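Local coordinates for Ig domain protein, group 2 domain protein (Shewanella frigidimarina, PDB 6BG8) that binds ice as the C-terminal domain of an adhesin that holds the bacterium to ice, inhibits ice-crystal growth and lowers the freezing point, at residues 86-89 with 90-94; 38-41 with 42-46; 105-108 with 109-112; 227-230 with 231-234. All coordinates share one frame; numbering follows the deposited sequence.

Contact 1: residues 86-89 with 90-94; sequences AFIN and QSRTD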
# COMPACT_ATOMS: atom_id res chain seq x y z
N ALA A 86 8.88 -18.82 -8.90
CA ALA A 86 9.93 -18.38 -7.99
C ALA A 86 9.80 -16.89 -7.69
O ALA A 86 10.06 -16.45 -6.56
CB ALA A 86 11.31 -18.69 -8.56
N PHE A 87 9.41 -16.09 -8.69
CA PHE A 87 9.22 -14.66 -8.46
C PHE A 87 8.08 -14.41 -7.49
O PHE A 87 8.20 -13.58 -6.58
CB PHE A 87 8.96 -13.96 -9.80
CG PHE A 87 8.38 -12.57 -9.66
CD1 PHE A 87 9.13 -11.53 -9.14
CD2 PHE A 87 7.08 -12.30 -10.07
CE1 PHE A 87 8.60 -10.26 -9.02
CE2 PHE A 87 6.54 -11.03 -9.97
CZ PHE A 87 7.31 -10.00 -9.43
N ILE A 88 6.97 -15.13 -7.66
CA ILE A 88 5.85 -15.02 -6.74
C ILE A 88 6.25 -15.50 -5.35
O ILE A 88 5.83 -14.93 -4.33
CB ILE A 88 4.64 -15.81 -7.28
CG1 ILE A 88 4.11 -15.21 -8.61
CG2 ILE A 88 3.55 -15.94 -6.20
CD1 ILE A 88 3.46 -13.85 -8.47
N ASN A 89 7.07 -16.55 -5.28
CA ASN A 89 7.48 -17.08 -3.98
C ASN A 89 8.25 -16.04 -3.18
O ASN A 89 8.00 -15.84 -1.98
CB ASN A 89 8.34 -18.32 -4.17
CG ASN A 89 7.52 -19.52 -4.53
OD1 ASN A 89 6.30 -19.50 -4.40
ND2 ASN A 89 8.19 -20.57 -4.99
N GLN A 90 9.23 -15.38 -3.81
CA GLN A 90 10.00 -14.37 -3.11
C GLN A 90 9.13 -13.18 -2.75
O GLN A 90 9.28 -12.60 -1.66
CB GLN A 90 11.20 -13.92 -3.93
CG GLN A 90 12.24 -13.18 -3.10
CD GLN A 90 12.80 -14.06 -1.99
OE1 GLN A 90 13.40 -15.11 -2.27
NE2 GLN A 90 12.61 -13.65 -0.75
N SER A 91 8.20 -12.80 -3.63
CA SER A 91 7.31 -11.70 -3.32
C SER A 91 6.43 -12.04 -2.13
O SER A 91 6.24 -11.21 -1.23
CB SER A 91 6.46 -11.34 -4.55
OG SER A 91 7.29 -10.83 -5.58
N ARG A 92 5.90 -13.27 -2.09
CA ARG A 92 5.05 -13.67 -0.97
C ARG A 92 5.84 -13.63 0.34
O ARG A 92 5.35 -13.12 1.35
CB ARG A 92 4.47 -15.07 -1.22
CG ARG A 92 3.46 -15.52 -0.16
CD ARG A 92 3.04 -16.98 -0.32
NE ARG A 92 2.44 -17.29 -1.62
CZ ARG A 92 3.06 -17.94 -2.60
NH1 ARG A 92 4.32 -18.31 -2.45
NH2 ARG A 92 2.44 -18.18 -3.76
N THR A 93 7.06 -14.16 0.33
CA THR A 93 7.87 -14.17 1.54
C THR A 93 8.20 -12.75 1.99
O THR A 93 8.04 -12.41 3.17
CB THR A 93 9.15 -14.97 1.30
OG1 THR A 93 8.82 -16.34 1.04
CG2 THR A 93 10.10 -14.90 2.50
N ASP A 94 8.62 -11.90 1.06
CA ASP A 94 9.04 -10.55 1.43
C ASP A 94 7.86 -9.71 1.91
O ASP A 94 8.04 -8.84 2.78
CB ASP A 94 9.75 -9.87 0.25
CG ASP A 94 11.09 -10.50 -0.05
OD1 ASP A 94 11.50 -11.44 0.68
OD2 ASP A 94 11.75 -10.08 -1.03
O HOH W 1 6.55 -17.95 -0.53
O HOH W 2 3.84 -19.86 -5.61
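Asn89 and Arg92 lie side by side, one helical turn apart, and meet through Asn89 OD1 and Arg92 NH1 at 3.0 Å. The N-H points nearly straight at the oxygen (161°), and the oxygen lies almost in the guanidinium plane, although amide and guanidinium planes are turned 52° from each other. One water bridges Asn89 OD1 and Arg92 NH2; a second links the backbone O of Asn89 to Arg92 NH1. Ile88 CG2 packs against Arg92 NH2 at 3.5 Å.

On the buried side, Ser91 N and Ser91 OG both donate to Phe87 O, each at 3.1 Å and from opposite faces of its carbonyl plane. A chi1 of -66° sets OG beside its own backbone N, which turns it back along the helix and over the rim of the Phe87 ring, 3.7 Å from CE1. Further out, the Phe87 ring meets Tyr66 edge-to-face, and Arg92 NE forms a salt bridge with Asp39.

With a probable bond from NH2 to Leu38 O, all five guanidinium N-H groups of Arg92 have a partner. The cation is thus fixed in rotation and probably stabilised in charge, tying helix 84-103 to the loop after strand 34-37.

Contact 2: residues 38-41 with 42-46; sequences LDQA and RSYYA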
# COMPACT_ATOMS: atom_id res chain seq x y z
N LEU A 38 -0.80 -13.15 -5.49
CA LEU A 38 0.15 -14.14 -5.00
C LEU A 38 -0.41 -15.56 -4.95
O LEU A 38 0.35 -16.51 -5.15
CB LEU A 38 0.64 -13.78 -3.59
CG LEU A 38 1.39 -12.46 -3.41
CD1 LEU A 38 1.52 -12.14 -1.93
CD2 LEU A 38 2.77 -12.47 -4.06
N ASP A 39 -1.70 -15.72 -4.67
CA ASP A 39 -2.22 -17.04 -4.30
C ASP A 39 -3.44 -17.43 -5.12
O ASP A 39 -4.17 -18.34 -4.71
CB ASP A 39 -2.56 -17.10 -2.81
CG ASP A 39 -1.35 -16.82 -1.94
OD1 ASP A 39 -0.36 -17.58 -2.05
OD2 ASP A 39 -1.40 -15.85 -1.16
N GLN A 40 -3.68 -16.77 -6.25
CA GLN A 40 -4.71 -17.16 -7.20
C GLN A 40 -4.23 -16.84 -8.61
O GLN A 40 -3.26 -16.10 -8.81
CB GLN A 40 -6.05 -16.46 -6.94
CG GLN A 40 -6.69 -16.71 -5.57
CD GLN A 40 -7.30 -18.11 -5.42
OE1 GLN A 40 -7.25 -18.93 -6.33
NE2 GLN A 40 -7.87 -18.38 -4.24
N ALA A 41 -4.91 -17.42 -9.60
CA ALA A 41 -4.55 -17.22 -11.00
C ALA A 41 -4.94 -15.82 -11.49
O ALA A 41 -5.67 -15.08 -10.84
CB ALA A 41 -5.22 -18.27 -11.88
N ARG A 42 -4.41 -15.47 -12.67
CA ARG A 42 -4.69 -14.20 -13.34
C ARG A 42 -6.18 -13.92 -13.49
O ARG A 42 -6.59 -12.76 -13.62
CB ARG A 42 -4.00 -14.19 -14.72
CG ARG A 42 -4.39 -13.05 -15.65
CD ARG A 42 -3.39 -12.90 -16.78
NE ARG A 42 -2.08 -12.47 -16.28
CZ ARG A 42 -1.75 -11.20 -16.03
NH1 ARG A 42 -0.53 -10.93 -15.58
NH2 ARG A 42 -2.63 -10.22 -16.22
N SER A 43 -7.01 -14.97 -13.50
CA SER A 43 -8.45 -14.77 -13.59
C SER A 43 -9.01 -13.99 -12.40
O SER A 43 -10.13 -13.48 -12.48
CB SER A 43 -9.15 -16.13 -13.70
OG SER A 43 -8.87 -16.93 -12.57
N TYR A 44 -8.24 -13.85 -11.33
CA TYR A 44 -8.72 -13.10 -10.18
C TYR A 44 -8.45 -11.60 -10.29
O TYR A 44 -8.83 -10.86 -9.38
CB TYR A 44 -8.10 -13.67 -8.89
CG TYR A 44 -8.89 -14.85 -8.35
CD1 TYR A 44 -8.87 -16.08 -8.99
CD2 TYR A 44 -9.68 -14.71 -7.21
CE1 TYR A 44 -9.60 -17.16 -8.48
CE2 TYR A 44 -10.41 -15.77 -6.71
CZ TYR A 44 -10.37 -17.00 -7.35
OH TYR A 44 -11.10 -18.05 -6.86
N TYR A 45 -7.81 -11.14 -11.37
CA TYR A 45 -7.86 -9.73 -11.75
C TYR A 45 -9.24 -9.44 -12.34
O TYR A 45 -9.71 -10.18 -13.20
CB TYR A 45 -6.79 -9.40 -12.79
CG TYR A 45 -5.38 -9.28 -12.27
CD1 TYR A 45 -5.00 -8.20 -11.47
CD2 TYR A 45 -4.41 -10.23 -12.59
CE1 TYR A 45 -3.69 -8.08 -11.00
CE2 TYR A 45 -3.10 -10.11 -12.13
CZ TYR A 45 -2.75 -9.03 -11.34
OH TYR A 45 -1.45 -8.92 -10.87
N ALA A 46 -9.88 -8.37 -11.88
CA ALA A 46 -11.19 -7.98 -12.40
C ALA A 46 -11.22 -6.49 -12.71
O ALA A 46 -10.72 -5.67 -11.94
CB ALA A 46 -12.32 -8.32 -11.42
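Gln40 lies along one face of the Tyr44 ring, and nearly every atom of its side chain meets that ring. CB comes first: it stands 3.7 Å from the ring centroid and 23° off the ring normal, a CH-pi contact whose closest carbon is Tyr44 CD1 at 3.5 Å. The next atom, CG, stands almost over the ring centre, 4.0 Å from Tyr44 CD2. The bend at chi2 (-73°) then lays the amide along the ring toward its hydroxyl end: CD sits 3.8 Å from Tyr44 CZ, and OE1 lies 3.6 Å from Tyr44 CE1. Amide and ring planes are only 14° apart, so the two flat groups are stacked. At the tip, NE2 donates a hydrogen bond to Gln20 OE1, outside the turn, which probably helps to hold the amide flat on the ring.

The stack belongs to a turn of the beta-solenoid, where the chain leaves strand 34-37, makes a short 3-10 segment at 42-44 and enters the short, weakly bonded strand at about 45-46. The backbone closes it through a hydrogen bond from Tyr44 N to Ala41 O, 2.9 Å long; the donor approaches from above the carbonyl plane. That same oxygen lies near the edge of the Tyr44 ring. Ala41 CB meanwhile approaches Ser43 OG at 3.9 Å. Arg42 turns away from the stack: its NE forms a salt bridge with Asp70, and Tyr45 CE2 lies over one face of its guanidinium, toward the rim.

Contact 3: residues 105-108 with 109-112; sequences DPNP and NAAT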
# COMPACT_ATOMS: atom_id res chain seq x y z
N ASP A 105 6.21 -4.74 17.93
CA ASP A 105 6.45 -3.63 18.83
C ASP A 105 7.56 -3.98 19.82
O ASP A 105 7.51 -5.07 20.43
CB ASP A 105 5.17 -3.28 19.58
CG ASP A 105 5.27 -1.96 20.31
OD1 ASP A 105 5.43 -0.92 19.64
OD2 ASP A 105 5.19 -1.96 21.56
N PRO A 106 8.54 -3.10 20.05
CA PRO A 106 8.66 -1.78 19.43
C PRO A 106 9.51 -1.81 18.17
O PRO A 106 10.23 -2.78 17.96
CB PRO A 106 9.37 -0.95 20.51
CG PRO A 106 10.30 -1.96 21.15
CD PRO A 106 9.56 -3.31 21.10
N ASN A 107 9.44 -0.74 17.38
CA ASN A 107 10.39 -0.55 16.30
C ASN A 107 11.82 -0.66 16.83
O ASN A 107 12.08 -0.25 17.97
CB ASN A 107 10.15 0.81 15.65
CG ASN A 107 11.04 1.07 14.45
OD1 ASN A 107 12.16 1.54 14.60
ND2 ASN A 107 10.54 0.76 13.26
N PRO A 108 12.76 -1.20 16.06
CA PRO A 108 14.12 -1.40 16.59
C PRO A 108 14.82 -0.11 17.01
O PRO A 108 15.67 -0.16 17.91
CB PRO A 108 14.85 -2.09 15.44
CG PRO A 108 13.78 -2.80 14.69
CD PRO A 108 12.58 -1.89 14.76
N ASN A 109 14.47 1.04 16.42
CA ASN A 109 15.22 2.27 16.64
C ASN A 109 14.39 3.41 17.21
O ASN A 109 14.91 4.53 17.34
CB ASN A 109 15.88 2.73 15.33
CG ASN A 109 17.02 1.84 14.92
OD1 ASN A 109 17.47 1.00 15.71
ND2 ASN A 109 17.51 2.02 13.70
N ALA A 110 13.13 3.18 17.55
CA ALA A 110 12.30 4.27 18.05
C ALA A 110 11.30 3.75 19.06
O ALA A 110 10.80 2.63 18.93
CB ALA A 110 11.56 4.98 16.91
N ALA A 111 11.01 4.59 20.05
CA ALA A 111 10.02 4.24 21.07
C ALA A 111 8.61 4.46 20.53
O ALA A 111 8.34 5.39 19.77
CB ALA A 111 10.24 5.08 22.33
N THR A 112 7.70 3.59 20.96
CA THR A 112 6.31 3.63 20.51
C THR A 112 5.52 4.75 21.17
O THR A 112 5.61 4.96 22.38
CB THR A 112 5.65 2.28 20.79
OG1 THR A 112 6.45 1.22 20.27
CG2 THR A 112 4.28 2.23 20.16
O HOH W 3 8.31 1.70 18.31
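Asp105 reaches across the mouth of the loop to Thr112, whose OG1 donates to Asp105 OD1 at a very short 2.5 Å. The carboxylate gets there because CG stands trans to the backbone N (chi1 -168°). Pro106 follows through a cis peptide bond, and its CB rests 3.6 Å from Thr112 OG1, so that hydroxyl has an apolar neighbour as well as its carboxylate partner.

At Asn107 the chain makes an Asx turn: OD1 accepts from Asn109 N at 3.0 Å with an N-H...O angle of 167°, the donor tilted from the amide carbonyl plane. The Asx turn braces a type I-like turn with Pro108 and Asn109 at its inner positions, and the end-to-end directions of 105-108 and 109-112 differ by 155°. The resulting loop connects helix 84-103, which runs beside the beta-solenoid, to strand 112-114. A water bridges its two limbs: it accepts from Asn107 N at 2.8 Å and donates to Ala110 O and to Thr112 OG1, each at 2.7 Å. The amide of Asn107 is also held from outside, since ND2 donates to Leu4 O. Pro108 comes last, at the bend itself, where its ring touches Phe101 of the helix.

Contact 4: residues 227-230 with 231-234; sequences VTLD and ANAV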
# COMPACT_ATOMS: atom_id res chain seq x y z
N VAL A 227 -7.12 -6.29 -2.85
CA VAL A 227 -7.11 -4.84 -3.01
C VAL A 227 -8.20 -4.49 -4.01
O VAL A 227 -8.20 -5.01 -5.14
CB VAL A 227 -5.76 -4.31 -3.49
CG1 VAL A 227 -5.83 -2.80 -3.68
CG2 VAL A 227 -4.63 -4.67 -2.52
N THR A 228 -9.13 -3.62 -3.63
CA THR A 228 -10.17 -3.18 -4.54
C THR A 228 -10.06 -1.68 -4.77
O THR A 228 -9.83 -0.92 -3.83
CB THR A 228 -11.59 -3.53 -4.03
OG1 THR A 228 -11.93 -2.71 -2.90
CG2 THR A 228 -11.66 -5.00 -3.65
N LEU A 229 -10.21 -1.29 -6.03
CA LEU A 229 -10.22 0.10 -6.47
C LEU A 229 -11.58 0.47 -7.03
O LEU A 229 -12.28 -0.35 -7.62
CB LEU A 229 -9.18 0.37 -7.56
CG LEU A 229 -7.73 0.01 -7.31
CD1 LEU A 229 -6.91 0.56 -8.46
CD2 LEU A 229 -7.29 0.61 -5.97
N ASP A 230 -11.93 1.74 -6.87
CA ASP A 230 -13.12 2.33 -7.48
C ASP A 230 -12.66 3.66 -8.10
O ASP A 230 -12.61 4.69 -7.41
CB ASP A 230 -14.23 2.51 -6.45
CG ASP A 230 -15.52 3.03 -7.06
OD1 ASP A 230 -15.57 3.30 -8.29
OD2 ASP A 230 -16.50 3.18 -6.29
N ALA A 231 -12.28 3.62 -9.38
CA ALA A 231 -11.91 4.82 -10.14
C ALA A 231 -10.85 5.65 -9.41
O ALA A 231 -11.05 6.83 -9.11
CB ALA A 231 -13.15 5.67 -10.43
N ASN A 232 -9.70 5.03 -9.15
CA ASN A 232 -8.66 5.67 -8.37
C ASN A 232 -7.42 5.95 -9.21
O ASN A 232 -7.07 5.18 -10.10
CB ASN A 232 -8.24 4.79 -7.19
CG ASN A 232 -9.40 4.40 -6.32
OD1 ASN A 232 -9.69 3.22 -6.15
ND2 ASN A 232 -10.09 5.40 -5.78
N ALA A 233 -6.76 7.05 -8.88
CA ALA A 233 -5.41 7.31 -9.37
C ALA A 233 -4.43 6.82 -8.32
O ALA A 233 -4.40 7.34 -7.20
CB ALA A 233 -5.21 8.79 -9.64
N VAL A 234 -3.62 5.82 -8.67
CA VAL A 234 -2.66 5.23 -7.76
C VAL A 234 -1.27 5.41 -8.35
O VAL A 234 -1.01 4.95 -9.46
CB VAL A 234 -2.96 3.74 -7.51
CG1 VAL A 234 -1.92 3.15 -6.57
CG2 VAL A 234 -4.37 3.57 -6.97
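Leu229 and Asn232 both send their side chains into the inside of a tight turn, where they pass at a slant. The amide oxygen does the touching: Asn232 OD1 lies 3.2 Å from Leu229 CB and 3.6 Å from Leu229 CD2, against the aliphatic flank. The same oxygen accepts from Asp230 N at 2.8 Å. That bond is bent (N-H...O angle 146°), and the donor stands 43° out of the plane of the amide carbonyl, above it rather than on a lone pair. Asn232 CG lies beside its own backbone N (chi1 -55°), which turns the amide back toward the preceding strand.

The other end of this amide faces the adjacent coil, which precedes it in the chain; there ND2 donates to Arg211 O and Ala214 O. Three bonds thus fix its rotation and satisfy polar atoms of a buried side chain. Farther in, Leu229 CD1 meets Val234 CG2 at 4.2 Å, extending the apolar interior.

Asp230 points the opposite way. Its CG is trans to the backbone N; OD2 is hydrogen-bonded to OG1 of Thr212, probably an ice-binding residue, and OD1 to Thr25 OG1. The arrangement is consistent with a turn that helps to position Thr212. Ala231, in a left-handed helical conformation, makes the bend.

The turn joins strand 226-229, paired in parallel between 21-24 and 208-210, to strand 233-236, which pairs with 29-31 and 215-217: it is a corner between two faces of the beta-solenoid.

In the fold
Contact 4 is the buried one of the set, at a corner between solenoid faces, and the amide of its buried Asn232 is held by hydrogen bonds to backbone atoms. Contact 1 is partly buried: one flank of its helix packs inward, while the other carries waters and charge. Contacts 2 and 3 are surface turns, about 36 Å apart between centres and on opposite sides of the chain's centre; one relies on stacking over an aromatic ring, the other on a short hydroxyl-carboxylate bond and a bridging water. Contacts 1 and 2 touch directly, joining helix to loop. Contacts 2 and 4 reach the same parallel sheet, and contacts 1 and 3 sit on and just after helix 84-103.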